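Local coordinates for protein fatty acid CoA ligase (Marinactinospora thermotolerans, PDB 6SQ8) that belongs to the ANL family of AMP-binding enzymes and holds adenosine monophosphate and 1-ethanoyl-9H-pyrido[3,4-b]indole-3-carboxylic acid in the model, at residues H40-A45 with R67-A72. Residues are numbered along the deposited sequence; the frame is centred on the assembly and turned at random.
Sequences HALTEA and RLAVQA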
loop_
_atom_site.group_PDB
_atom_site.type_symbol
_atom_site.label_atom_id
_atom_site.label_comp_id
_atom_site.label_asym_id
_atom_site.label_seq_id
_atom_site.Cartn_x
_atom_site.Cartn_y
_atom_site.Cartn_z
ATOM N N HIS A 40 -12.261 12.519 23.738
ATOM C CA HIS A 40 -13.068 12.571 24.962
ATOM C C HIS A 40 -14.210 11.534 24.909
ATOM O O HIS A 40 -14.389 10.748 25.833
ATOM C CB HIS A 40 -13.574 14.001 25.186
ATOM C CG HIS A 40 -14.338 14.152 26.458
ATOM N ND1 HIS A 40 -15.713 13.953 26.548
ATOM C CD2 HIS A 40 -13.920 14.513 27.690
ATOM C CE1 HIS A 40 -16.101 14.180 27.787
ATOM N NE2 HIS A 40 -15.020 14.505 28.507
ATOM N N ALA A 41 -14.959 11.505 23.805
ATOM C CA ALA A 41 -16.093 10.609 23.658
ATOM C C ALA A 41 -15.681 9.135 23.806
ATOM O O ALA A 41 -16.405 8.339 24.412
ATOM C CB ALA A 41 -16.753 10.854 22.325
ATOM N N LEU A 42 -14.532 8.765 23.220
ATOM C CA LEU A 42 -14.029 7.367 23.234
ATOM C C LEU A 42 -13.547 7.009 24.647
ATOM O O LEU A 42 -13.751 5.883 25.106
ATOM C CB LEU A 42 -12.875 7.222 22.232
ATOM C CG LEU A 42 -13.239 7.243 20.753
ATOM C CD1 LEU A 42 -12.014 7.559 19.915
ATOM C CD2 LEU A 42 -13.822 5.916 20.324
ATOM N N THR A 43 -12.868 7.971 25.293
ATOM C CA THR A 43 -12.406 7.851 26.668
ATOM C C THR A 43 -13.622 7.568 27.553
ATOM O O THR A 43 -13.656 6.530 28.220
ATOM C CB THR A 43 -11.611 9.098 27.095
ATOM O OG1 THR A 43 -10.230 8.870 26.790
ATOM C CG2 THR A 43 -11.747 9.474 28.557
ATOM N N GLU A 44 -14.623 8.461 27.482
ATOM C CA GLU A 44 -15.843 8.411 28.306
ATOM C C GLU A 44 -16.610 7.108 28.088
ATOM O O GLU A 44 -17.283 6.663 28.981
ATOM C CB GLU A 44 -16.792 9.576 28.010
ATOM C CG GLU A 44 -16.313 10.926 28.512
ATOM C CD GLU A 44 -15.878 11.028 29.963
ATOM O OE1 GLU A 44 -15.027 11.898 30.255
ATOM O OE2 GLU A 44 -16.367 10.219 30.775
ATOM N N ALA A 45 -16.515 6.511 26.902
ATOM C CA ALA A 45 -17.276 5.309 26.574
ATOM C C ALA A 45 -16.654 4.060 27.208
ATOM O O ALA A 45 -17.166 2.949 27.014
ATOM C CB ALA A 45 -17.376 5.163 25.073
ATOM N N ARG A 67 -8.710 8.417 13.567
ATOM C CA ARG A 67 -7.496 7.598 13.701
ATOM C C ARG A 67 -6.580 8.253 14.741
ATOM O O ARG A 67 -6.043 7.588 15.638
ATOM C CB ARG A 67 -6.783 7.450 12.357
ATOM C CG ARG A 67 -5.571 6.515 12.344
ATOM C CD ARG A 67 -4.677 6.804 11.146
ATOM N NE ARG A 67 -3.869 5.689 10.658
ATOM C CZ ARG A 67 -4.140 4.973 9.572
ATOM N NH1 ARG A 67 -5.317 5.106 8.984
ATOM N NH2 ARG A 67 -3.238 4.137 9.082
ATOM N N LEU A 68 -6.446 9.572 14.609
ATOM C CA LEU A 68 -5.581 10.369 15.421
ATOM C C LEU A 68 -6.081 10.328 16.871
ATOM O O LEU A 68 -5.286 10.220 17.801
ATOM C CB LEU A 68 -5.577 11.783 14.831
ATOM C CG LEU A 68 -4.433 12.698 15.243
ATOM C CD1 LEU A 68 -3.119 11.946 15.350
ATOM C CD2 LEU A 68 -4.309 13.851 14.268
ATOM N N ALA A 69 -7.405 10.377 17.048
ATOM C CA ALA A 69 -8.024 10.307 18.371
ATOM C C ALA A 69 -7.776 8.931 19.004
ATOM O O ALA A 69 -7.360 8.853 20.145
ATOM C CB ALA A 69 -9.493 10.625 18.277
ATOM N N VAL A 70 -8.007 7.856 18.251
ATOM C CA VAL A 70 -7.774 6.509 18.743
ATOM C C VAL A 70 -6.327 6.362 19.223
ATOM O O VAL A 70 -6.058 5.673 20.209
ATOM C CB VAL A 70 -8.100 5.458 17.670
ATOM C CG1 VAL A 70 -7.531 4.082 18.026
ATOM C CG2 VAL A 70 -9.604 5.386 17.400
ATOM N N GLN A 71 -5.387 6.976 18.506
ATOM C CA GLN A 71 -3.963 6.843 18.817
ATOM C C GLN A 71 -3.607 7.728 20.018
ATOM O O GLN A 71 -2.881 7.298 20.906
ATOM C CB GLN A 71 -3.123 7.138 17.574
ATOM C CG GLN A 71 -3.158 5.991 16.558
ATOM C CD GLN A 71 -2.539 6.360 15.234
ATOM O OE1 GLN A 71 -2.455 7.532 14.872
ATOM N NE2 GLN A 71 -2.089 5.358 14.501
ATOM N N ALA A 72 -4.135 8.953 20.032
ATOM C CA ALA A 72 -3.945 9.914 21.123
ATOM C C ALA A 72 -4.363 9.309 22.470
ATOM O O ALA A 72 -3.670 9.497 23.454
ATOM C CB ALA A 72 -4.725 11.173 20.840
#
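Leu42 reaches across to helix 61-72 with a single methyl, CD1, which overlaps the side chains of Ala69 and Val70. The touch is apolar throughout: CD1 lies 4.1 Å from CG2 of Val70 and 4.3 Å from CB of Ala69, so one branch of the leucine meets two consecutive residues. It is a compact example of how two helices can meet through one long side chain on one of them and short ones on the other. The CB of Leu42 is directed at the opposing helix, and with CG anti to the carbonyl carbon (chi1 -72°) and CD1 anti to CA (chi2 161°), CD1 is carried out toward helix 61-72. Ala69 also presents its CB to Leu42, as a lone methyl. Val70 contributes differently, since its CB is set to the side of the leucine rather than facing it; its rotation about chi1 (165°) sets CG1 anti to the backbone N and gives CG2 to the contact. The backbones are closest at Leu42 and Val70, whose CA atoms are 7.7 Å apart, and only about 87 Å² is buried in all, a light touch made entirely by buried residues. Leu42 is hemmed in further by Ile47 and Ile73, while Val70 also packs on Cys75. On its far flank helix 61-72 turns polar groups to other parts of the chain: Gln71 hydrogen-bonds through OE1 to NE2 of Gln211 and through NE2 to the carbonyl O of Ala156. Within the AMP-binding enzyme family region, this is plain helix-on-helix packing where the last turns of helices 28-44 and 61-72 meet, with Leu42 resting on Leu124 of strand 122-125 in the five-stranded parallel sheet, and with helices 5-13 and 205-215 packed against other side chains of helix 61-72.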